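Local coordinates for protein endo-1,4-beta-xylanase C (Paenibacillus barcinonensis, PDB 4XUP) that hydrolyses internal beta-1,4-xylosidic linkages of xylan, and is represented here by its N-terminal tandem of two CBM22 carbohydrate-binding modules, at residues F91-R96 and L133-E138; I10-S15 and F151-V156; A172-D177 and V327-T332. All coordinates share one frame; numbering follows the deposited sequence.

In the fold
The three contacts sample the two carbohydrate-binding modules: interactions 1 and 2 the first, interaction 3 the second, which follows it in the chain. Interactions 1 and 2 lie on two different antiparallel sheets, their centres 16 Å apart; interaction 2 pairs the module's opening strand with its closing one, and interaction 1 falls between them in sequence. The sheets meet where Leu135 CD2 approaches Phe151 CZ at 3.5 Å and Phe91 packs on the same ring. Interaction 3 is the second module's counterpart of interaction 2, with the same bulge and calcium at the same end. It lies about 31 Å, centre to centre, from each of the others without touching them, and each module has its own sheets.

Interaction 1: residues F91-R96 and L133-E138; sequences FTVERR and LLLYLE
Thr92 and Tyr136 form a hydrogen-bonded pair between two antiparallel strands of the first CBM22 beta-sandwich, in the sheet facing the one that holds strand 146-157. Their backbones exchange two nearly straight bonds, Thr92 N to Tyr136 O at 2.9 Å and Tyr136 N to Thr92 O at 2.8 Å; Glu94 and Leu134 form a second hydrogen-bonded pair, with more bent bonds. The side chains alternate: Phe91, Val93, Leu133, Leu135 and Leu137 turn into the sandwich and supply apolar packing between its two sheets, while Thr92, Glu94, Leu134 and Tyr136 line the other face.

From its CB, the Tyr136 side chain takes the crowded position between backbone N and carbonyl carbon (chi1 65°), which swings the ring over its strand partner. CD1 comes 3.4 Å from Thr92 O, CE1 lies 3.6 Å from Thr92 CG2, and the hydroxyl OH reaches the same methyl. Thr92 CB sits over one ring face, displaced toward the rim, in a CH-pi contact; Arg27 adds a cation-pi contact. Glu94 runs beside Leu134, and its carboxylate is taken by Arg27 and Tyr104.

On the inner face Leu137 CD1 covers one face of the Phe91 ring, 4.2 Å from its centroid. Leu135 CD1 touches both Phe91 CD1 and Val93 CG2, each at 3.9 Å, and Val93 CG1 meets Leu133 CD2. Back on the face of Thr92 and Tyr136, Thr92 OG1 donates to Glu138 OE1 at 2.7 Å, meeting that oxygen nearly along its C-O bond.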
loop_
_atom_site.group_PDB
_atom_site.type_symbol
_atom_site.label_atom_id
_atom_site.label_comp_id
_atom_site.label_asym_id
_atom_site.label_seq_id
_atom_site.Cartn_x
_atom_site.Cartn_y
_atom_site.Cartn_z
ATOM N N PHE A 91 -4.786 20.593 3.256
ATOM C CA PHE A 91 -4.680 19.817 4.456
ATOM C C PHE A 91 -3.202 19.513 4.735
ATOM O O PHE A 91 -2.428 19.138 3.840
ATOM C CB PHE A 91 -5.406 18.501 4.357
ATOM C CG PHE A 91 -6.889 18.625 4.471
ATOM C CD1 PHE A 91 -7.483 19.096 5.655
ATOM C CD2 PHE A 91 -7.716 18.251 3.421
ATOM C CE1 PHE A 91 -8.862 19.180 5.789
ATOM C CE2 PHE A 91 -9.092 18.341 3.551
ATOM C CZ PHE A 91 -9.669 18.814 4.726
ATOM N N THR A 92 -2.847 19.676 5.998
ATOM C CA THR A 92 -1.518 19.383 6.503
ATOM C C THR A 92 -1.656 18.575 7.764
ATOM O O THR A 92 -2.535 18.796 8.572
ATOM C CB THR A 92 -0.732 20.669 6.821
ATOM O OG1 THR A 92 -0.556 21.433 5.625
ATOM C CG2 THR A 92 0.669 20.355 7.378
ATOM N N VAL A 93 -0.712 17.676 7.953
ATOM C CA VAL A 93 -0.571 16.938 9.217
ATOM C C VAL A 93 0.698 17.351 9.942
ATOM O O VAL A 93 1.816 17.149 9.467
ATOM C CB VAL A 93 -0.564 15.409 9.014
ATOM C CG1 VAL A 93 -0.383 14.692 10.336
ATOM C CG2 VAL A 93 -1.864 14.971 8.352
ATOM N N GLU A 94 0.496 17.896 11.118
ATOM C CA GLU A 94 1.588 18.135 12.074
ATOM C C GLU A 94 1.809 16.878 12.828
ATOM O O GLU A 94 0.922 16.386 13.523
ATOM C CB GLU A 94 1.261 19.232 13.084
ATOM C CG GLU A 94 2.421 19.657 13.973
ATOM C CD GLU A 94 2.038 20.788 14.913
ATOM O OE1 GLU A 94 1.294 20.489 15.900
ATOM O OE2 GLU A 94 2.471 21.958 14.658
ATOM N N ARG A 95 3.034 16.401 12.743
ATOM C CA ARG A 95 3.410 15.110 13.335
ATOM C C ARG A 95 4.625 15.239 14.241
ATOM O O ARG A 95 5.635 15.878 13.909
ATOM C CB ARG A 95 3.716 14.087 12.219
ATOM C CG ARG A 95 4.228 12.731 12.706
ATOM C CD ARG A 95 4.267 11.719 11.581
ATOM N NE ARG A 95 5.024 12.264 10.461
ATOM C CZ ARG A 95 6.353 12.194 10.311
ATOM N NH1 ARG A 95 7.115 11.549 11.187
ATOM N NH2 ARG A 95 6.919 12.763 9.256
ATOM N N ARG A 96 4.516 14.619 15.391
ATOM C CA ARG A 96 5.671 14.477 16.273
ATOM C C ARG A 96 6.381 13.199 15.906
ATOM O O ARG A 96 5.847 12.104 16.131
ATOM C CB ARG A 96 5.249 14.447 17.742
ATOM C CG ARG A 96 5.353 15.777 18.445
ATOM C CD ARG A 96 4.940 15.648 19.896
ATOM N NE ARG A 96 4.365 16.893 20.407
ATOM C CZ ARG A 96 3.947 17.032 21.658
ATOM N NH1 ARG A 96 4.053 16.014 22.532
ATOM N NH2 ARG A 96 3.441 18.185 22.061
ATOM N N LEU A 133 -0.453 13.069 16.130
ATOM C CA LEU A 133 -0.828 13.541 14.789
ATOM C C LEU A 133 -1.961 14.532 14.868
ATOM O O LEU A 133 -3.023 14.267 15.442
ATOM C CB LEU A 133 -1.225 12.420 13.841
ATOM C CG LEU A 133 0.004 11.813 13.166
ATOM C CD1 LEU A 133 0.609 10.882 14.184
ATOM C CD2 LEU A 133 -0.283 11.067 11.883
ATOM N N LEU A 134 -1.706 15.665 14.244
ATOM C CA LEU A 134 -2.648 16.747 14.191
ATOM C C LEU A 134 -2.908 17.205 12.756
ATOM O O LEU A 134 -2.048 17.746 12.098
ATOM C CB LEU A 134 -2.195 17.913 15.044
ATOM C CG LEU A 134 -3.273 19.008 15.086
ATOM C CD1 LEU A 134 -4.392 18.678 16.066
ATOM C CD2 LEU A 134 -2.679 20.379 15.407
ATOM N N LEU A 135 -4.123 16.956 12.303
ATOM C CA LEU A 135 -4.574 17.378 10.957
ATOM C C LEU A 135 -5.127 18.795 11.039
ATOM O O LEU A 135 -5.799 19.135 11.981
ATOM C CB LEU A 135 -5.655 16.475 10.399
ATOM C CG LEU A 135 -6.262 16.898 9.059
ATOM C CD1 LEU A 135 -5.318 16.688 7.917
ATOM C CD2 LEU A 135 -7.535 16.149 8.782
ATOM N N TYR A 136 -4.720 19.626 10.112
ATOM C CA TYR A 136 -5.266 20.948 10.040
ATOM C C TYR A 136 -5.448 21.446 8.603
ATOM O O TYR A 136 -4.781 20.998 7.679
ATOM C CB TYR A 136 -4.504 21.951 10.882
ATOM C CG TYR A 136 -3.074 22.270 10.493
ATOM C CD1 TYR A 136 -2.058 21.382 10.747
ATOM C CD2 TYR A 136 -2.733 23.526 9.983
ATOM C CE1 TYR A 136 -0.734 21.706 10.458
ATOM C CE2 TYR A 136 -1.419 23.859 9.657
ATOM C CZ TYR A 136 -0.415 22.953 9.917
ATOM O OH TYR A 136 0.897 23.288 9.644
ATOM N N LEU A 137 -6.371 22.381 8.476
ATOM C CA LEU A 137 -6.719 22.996 7.214
ATOM C C LEU A 137 -6.188 24.423 7.149
ATOM O O LEU A 137 -6.639 25.309 7.860
ATOM C CB LEU A 137 -8.220 22.989 7.013
ATOM C CG LEU A 137 -8.734 23.646 5.725
ATOM C CD1 LEU A 137 -8.228 22.934 4.479
ATOM C CD2 LEU A 137 -10.259 23.684 5.727
ATOM N N GLU A 138 -5.282 24.625 6.220
ATOM C CA GLU A 138 -4.377 25.759 6.191
ATOM C C GLU A 138 -4.506 26.557 4.919
ATOM O O GLU A 138 -4.729 25.992 3.862
ATOM C CB GLU A 138 -2.940 25.173 6.126
ATOM C CG GLU A 138 -1.854 25.953 6.802
ATOM C CD GLU A 138 -0.493 25.275 6.723
ATOM O OE1 GLU A 138 -0.376 24.083 6.312
ATOM O OE2 GLU A 138 0.487 25.948 7.117
#

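Interaction 2: residues I10-S15 and F151-V156; sequences ILLSHS and FQIRLV. With CA (calcium ion), chain G.
Ile10 opens the contact by laying its CG1 over one face of the Arg154 guanidinium, while the Ile10 and Gln152 side chains cross at about a right angle, Ile10 CD1 3.9 Å from Gln152 OE1. At Leu11 the chain turns a corner. The amides of Leu11 and Leu12 both donate to Ile153 O, at 2.8 Å from Leu11 N and 3.2 Å from Leu12 N, so one carbonyl oxygen holds two successive residues in a classic beta bulge. The Leu12 amide uses a lone pair in the carbonyl plane, whereas that of Leu11 is tilted from it. The Leu11 side chain reaches toward Leu155, its CD1 touching Ile153 CG2 and Leu155 CB.

Beyond the bulge the antiparallel pairing is regular. Leu12 O accepts from Ile153 N, and Leu12 CD1 makes a looser apolar contact with Ile153 CD1. Ser13 brings its CA within 3.5 Å of Phe151 O. His14 forms a hydrogen-bonded pair with Phe151, its N donating to Phe151 O at 2.8 Å and its O accepting from Phe151 N. With CG anti to the carbonyl carbon (chi1 -63°), the imidazole lies alongside the Phe151 side chain and His14 ND1 stands 3.8 Å from Phe151 CD2; the two planes meet obliquely, at 37°. His14 ND1 is hydrogen-bonded to Trp24 NE1, and the indole meets the Phe151 ring edge-to-face.

Ser15 then leaves the pairing and binds calcium through its carbonyl O at 2.5 Å. Glu17, Gln41, Gln44 and Asp149 complete the protein ligands, so the paired terminal strands lead into the calcium site of a CBM22 beta-sandwich.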
loop_
_atom_site.group_PDB
_atom_site.type_symbol
_atom_site.label_atom_id
_atom_site.label_comp_id
_atom_site.label_asym_id
_atom_site.label_seq_id
_atom_site.Cartn_x
_atom_site.Cartn_y
_atom_site.Cartn_z
ATOM N N ILE A 10 -14.610 3.201 6.317
ATOM C CA ILE A 10 -14.653 4.565 6.798
ATOM C C ILE A 10 -14.163 4.652 8.249
ATOM O O ILE A 10 -14.695 3.981 9.135
ATOM C CB ILE A 10 -16.045 5.147 6.646
ATOM C CG1 ILE A 10 -16.313 5.352 5.148
ATOM C CG2 ILE A 10 -16.146 6.475 7.372
ATOM C CD1 ILE A 10 -17.735 5.749 4.811
ATOM N N LEU A 11 -13.177 5.513 8.473
ATOM C CA LEU A 11 -12.630 5.772 9.828
ATOM C C LEU A 11 -13.307 6.952 10.553
ATOM O O LEU A 11 -13.451 6.967 11.771
ATOM C CB LEU A 11 -11.133 6.032 9.768
ATOM C CG LEU A 11 -10.303 4.936 9.089
ATOM C CD1 LEU A 11 -8.818 5.255 9.099
ATOM C CD2 LEU A 11 -10.513 3.592 9.741
ATOM N N LEU A 12 -13.621 7.962 9.762
ATOM C CA LEU A 12 -14.311 9.155 10.220
ATOM C C LEU A 12 -15.155 9.751 9.128
ATOM O O LEU A 12 -14.742 9.829 7.992
ATOM C CB LEU A 12 -13.335 10.235 10.665
ATOM C CG LEU A 12 -12.717 10.158 12.048
ATOM C CD1 LEU A 12 -11.935 11.442 12.254
ATOM C CD2 LEU A 12 -13.734 10.012 13.160
ATOM N N SER A 13 -16.307 10.250 9.524
ATOM C CA SER A 13 -17.201 11.001 8.639
ATOM C C SER A 13 -17.872 12.119 9.397
ATOM O O SER A 13 -18.539 11.879 10.368
ATOM C CB SER A 13 -18.271 10.093 8.034
ATOM O OG SER A 13 -19.051 10.817 7.108
ATOM N N HIS A 14 -17.657 13.340 8.941
ATOM C CA HIS A 14 -18.185 14.556 9.605
ATOM C C HIS A 14 -18.971 15.413 8.648
ATOM O O HIS A 14 -18.402 15.979 7.737
ATOM C CB HIS A 14 -17.098 15.469 10.178
ATOM C CG HIS A 14 -16.289 14.834 11.241
ATOM N ND1 HIS A 14 -15.061 15.319 11.617
ATOM C CD2 HIS A 14 -16.504 13.720 11.979
ATOM C CE1 HIS A 14 -14.555 14.543 12.554
ATOM N NE2 HIS A 14 -15.417 13.567 12.797
ATOM N N SER A 15 -20.251 15.517 8.916
ATOM C CA SER A 15 -21.181 16.388 8.180
ATOM C C SER A 15 -21.570 17.680 8.941
ATOM O O SER A 15 -22.138 18.615 8.362
ATOM C CB SER A 15 -22.429 15.597 7.886
ATOM O OG SER A 15 -23.009 15.227 9.121
ATOM N N PHE A 151 -16.515 16.181 5.560
ATOM C CA PHE A 151 -15.148 15.758 5.793
ATOM C C PHE A 151 -15.165 14.274 6.017
ATOM O O PHE A 151 -16.008 13.733 6.720
ATOM C CB PHE A 151 -14.518 16.447 7.000
ATOM C CG PHE A 151 -13.167 15.894 7.368
ATOM C CD1 PHE A 151 -12.033 16.252 6.651
ATOM C CD2 PHE A 151 -13.033 15.004 8.402
ATOM C CE1 PHE A 151 -10.790 15.748 6.990
ATOM C CE2 PHE A 151 -11.794 14.480 8.740
ATOM C CZ PHE A 151 -10.666 14.846 8.017
ATOM N N GLN A 152 -14.180 13.621 5.458
ATOM C CA GLN A 152 -14.109 12.164 5.540
ATOM C C GLN A 152 -12.674 11.609 5.542
ATOM O O GLN A 152 -11.796 12.117 4.863
ATOM C CB GLN A 152 -14.927 11.530 4.421
ATOM C CG GLN A 152 -14.822 10.014 4.359
ATOM C CD GLN A 152 -15.741 9.407 3.299
ATOM O OE1 GLN A 152 -16.970 9.362 3.467
ATOM N NE2 GLN A 152 -15.151 8.913 2.239
ATOM N N ILE A 153 -12.496 10.538 6.309
ATOM C CA ILE A 153 -11.258 9.737 6.300
ATOM C C ILE A 153 -11.579 8.282 6.062
ATOM O O ILE A 153 -12.344 7.657 6.806
ATOM C CB ILE A 153 -10.416 9.869 7.562
ATOM C CG1 ILE A 153 -9.984 11.303 7.764
ATOM C CG2 ILE A 153 -9.149 9.018 7.424
ATOM C CD1 ILE A 153 -9.165 11.516 9.009
ATOM N N ARG A 154 -10.953 7.749 5.023
ATOM C CA ARG A 154 -11.173 6.351 4.599
ATOM C C ARG A 154 -9.851 5.599 4.671
ATOM O O ARG A 154 -8.814 6.140 4.335
ATOM C CB ARG A 154 -11.787 6.267 3.183
ATOM C CG ARG A 154 -11.964 4.854 2.612
ATOM C CD ARG A 154 -12.194 4.854 1.100
ATOM N NE ARG A 154 -13.401 5.623 0.782
ATOM C CZ ARG A 154 -14.640 5.178 0.933
ATOM N NH1 ARG A 154 -14.872 3.950 1.396
ATOM N NH2 ARG A 154 -15.658 5.972 0.628
ATOM N N LEU A 155 -9.928 4.327 5.050
ATOM C CA LEU A 155 -8.753 3.444 5.049
ATOM C C LEU A 155 -8.555 2.862 3.659
ATOM O O LEU A 155 -9.436 2.200 3.113
ATOM C CB LEU A 155 -8.866 2.334 6.066
ATOM C CG LEU A 155 -7.634 1.418 6.155
ATOM C CD1 LEU A 155 -6.370 2.179 6.510
ATOM C CD2 LEU A 155 -7.853 0.333 7.192
ATOM N N VAL A 156 -7.396 3.120 3.088
ATOM C CA VAL A 156 -7.091 2.647 1.733
ATOM C C VAL A 156 -6.395 1.303 1.799
ATOM O O VAL A 156 -6.699 0.364 1.065
ATOM C CB VAL A 156 -6.180 3.627 0.951
ATOM C CG1 VAL A 156 -5.800 3.063 -0.427
ATOM C CG2 VAL A 156 -6.854 4.969 0.796
HETATM CA CA CA G . -23.000 19.594 6.261
HETATM O O HOH W 1 -23.462 17.766 5.553
#

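Interaction 3: residues A172-D177 and V327-T332; sequences ALFKAD and VQITAT. Unlike the reference sequence in segment 172-177: Asp177 (reference Tyr). With CA (calcium ion), chain H.
Strands 174-176 and 327-331 run antiparallel at 167°, with a classic beta bulge where Leu173 and Phe174 both face Ile329: Leu173 N donates to Ile329 O at 2.9 Å, and Phe174 N adds a weak bond to the same oxygen. Regular pairing follows, Ile329 N bonding to Phe174 O and Ala176 exchanging two bonds with Val327.

At the bulge the Leu173 side chain extends alongside the other strand toward its end, where Leu173 CD1 lies 3.7 Å from Ala331 CB. Phe174 packs with Val327 and Ile329 on the buried face. With CG anti to the backbone N (chi1 180°), it presents CE2 to Val327 CG1, which arrives in the ring plane at 3.9 Å, while CB packs on Ile329 CD1. Tyr227 meets this ring edge-to-face. Beside it, Ala176 CB rests on Val327 CB. On the other face Lys175 and Gln328 run side by side; the methylene carbon Lys175 CE, not NZ, meets Gln328 OE1, at 3.2 Å.

Asp177, which differs from the reference sequence, binds calcium through its backbone O at 2.4 Å. Glu179, Ser204, Arg206 and Asp325 supply the other protein ligands, giving the bulged terminal strand pair and adjoining calcium site of the second CBM22 beta-sandwich.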
loop_
_atom_site.group_PDB
_atom_site.type_symbol
_atom_site.label_atom_id
_atom_site.label_comp_id
_atom_site.label_asym_id
_atom_site.label_seq_id
_atom_site.Cartn_x
_atom_site.Cartn_y
_atom_site.Cartn_z
ATOM N N ALA A 172 13.140 -3.143 1.941
ATOM C CA ALA A 172 12.256 -4.084 1.277
ATOM C C ALA A 172 11.727 -3.444 0.005
ATOM O O ALA A 172 10.917 -2.523 0.056
ATOM C CB ALA A 172 11.116 -4.492 2.187
ATOM N N LEU A 173 12.191 -3.940 -1.131
ATOM C CA LEU A 173 11.795 -3.412 -2.462
ATOM C C LEU A 173 10.443 -3.965 -2.933
ATOM O O LEU A 173 9.664 -3.312 -3.642
ATOM C CB LEU A 173 12.865 -3.725 -3.523
ATOM C CG LEU A 173 14.248 -3.071 -3.618
ATOM C CD1 LEU A 173 14.830 -3.142 -2.240
ATOM C CD2 LEU A 173 15.232 -3.638 -4.660
ATOM N N PHE A 174 10.195 -5.203 -2.553
ATOM C CA PHE A 174 8.983 -5.925 -2.960
ATOM C C PHE A 174 8.557 -6.871 -1.854
ATOM O O PHE A 174 9.392 -7.564 -1.261
ATOM C CB PHE A 174 9.192 -6.718 -4.267
ATOM C CG PHE A 174 7.963 -7.475 -4.709
ATOM C CD1 PHE A 174 6.890 -6.798 -5.301
ATOM C CD2 PHE A 174 7.843 -8.852 -4.494
ATOM C CE1 PHE A 174 5.733 -7.473 -5.682
ATOM C CE2 PHE A 174 6.694 -9.532 -4.875
ATOM C CZ PHE A 174 5.633 -8.842 -5.468
ATOM N N LYS A 175 7.259 -6.907 -1.605
ATOM C CA LYS A 175 6.716 -7.767 -0.573
ATOM C C LYS A 175 5.350 -8.263 -0.972
ATOM O O LYS A 175 4.533 -7.518 -1.513
ATOM C CB LYS A 175 6.630 -7.021 0.773
ATOM C CG LYS A 175 6.862 -7.886 1.999
ATOM C CD LYS A 175 6.501 -7.126 3.268
ATOM C CE LYS A 175 7.548 -7.324 4.367
ATOM N NZ LYS A 175 7.335 -6.380 5.507
ATOM N N ALA A 176 5.105 -9.530 -0.673
ATOM C CA ALA A 176 3.789 -10.133 -0.863
ATOM C C ALA A 176 3.544 -11.159 0.242
ATOM O O ALA A 176 4.226 -12.174 0.336
ATOM C CB ALA A 176 3.660 -10.757 -2.238
ATOM N N ASP A 177 2.569 -10.831 1.075
ATOM C CA ASP A 177 2.122 -11.678 2.190
ATOM C C ASP A 177 0.697 -12.235 1.979
ATOM O O ASP A 177 0.278 -13.157 2.674
ATOM C CB ASP A 177 2.239 -10.928 3.539
ATOM C CG ASP A 177 1.279 -9.727 3.667
ATOM O OD1 ASP A 177 0.243 -9.652 2.950
ATOM O OD2 ASP A 177 1.565 -8.847 4.508
ATOM N N VAL A 327 6.626 -13.592 0.216
ATOM C CA VAL A 327 7.512 -13.329 -0.923
ATOM C C VAL A 327 8.131 -11.978 -0.684
ATOM O O VAL A 327 7.432 -11.026 -0.377
ATOM C CB VAL A 327 6.777 -13.256 -2.275
ATOM C CG1 VAL A 327 7.746 -12.972 -3.414
ATOM C CG2 VAL A 327 6.058 -14.552 -2.552
ATOM N N GLN A 328 9.430 -11.906 -0.905
ATOM C CA GLN A 328 10.200 -10.737 -0.510
ATOM C C GLN A 328 11.489 -10.546 -1.298
ATOM O O GLN A 328 12.272 -11.469 -1.494
ATOM C CB GLN A 328 10.508 -10.796 0.980
ATOM C CG GLN A 328 11.086 -9.510 1.546
ATOM C CD GLN A 328 11.057 -9.482 3.059
ATOM O OE1 GLN A 328 10.007 -9.251 3.676
ATOM N NE2 GLN A 328 12.214 -9.729 3.678
ATOM N N ILE A 329 11.684 -9.309 -1.723
ATOM C CA ILE A 329 12.926 -8.868 -2.361
ATOM C C ILE A 329 13.514 -7.716 -1.545
ATOM O O ILE A 329 12.871 -6.704 -1.301
ATOM C CB ILE A 329 12.752 -8.434 -3.815
ATOM C CG1 ILE A 329 12.098 -9.552 -4.621
ATOM C CG2 ILE A 329 14.107 -8.090 -4.428
ATOM C CD1 ILE A 329 11.704 -9.180 -6.039
ATOM N N THR A 330 14.769 -7.884 -1.173
ATOM C CA THR A 330 15.475 -6.896 -0.359
ATOM C C THR A 330 16.797 -6.527 -1.024
ATOM O O THR A 330 17.443 -7.325 -1.721
ATOM C CB THR A 330 15.655 -7.298 1.113
ATOM O OG1 THR A 330 16.696 -8.266 1.214
ATOM C CG2 THR A 330 14.363 -7.872 1.704
ATOM N N ALA A 331 17.161 -5.266 -0.816
ATOM C CA ALA A 331 18.417 -4.710 -1.302
ATOM C C ALA A 331 19.499 -5.271 -0.422
ATOM O O ALA A 331 19.265 -5.620 0.743
ATOM C CB ALA A 331 18.422 -3.189 -1.257
ATOM N N THR A 332 20.688 -5.375 -0.993
ATOM C CA THR A 332 21.851 -5.840 -0.203
ATOM C C THR A 332 22.628 -4.682 0.447
ATOM O O THR A 332 23.472 -4.896 1.327
ATOM C CB THR A 332 22.789 -6.809 -0.957
ATOM O OG1 THR A 332 23.299 -6.254 -2.193
ATOM C CG2 THR A 332 21.985 -8.051 -1.190
HETATM CA CA CA H . 0.567 -14.945 4.278
#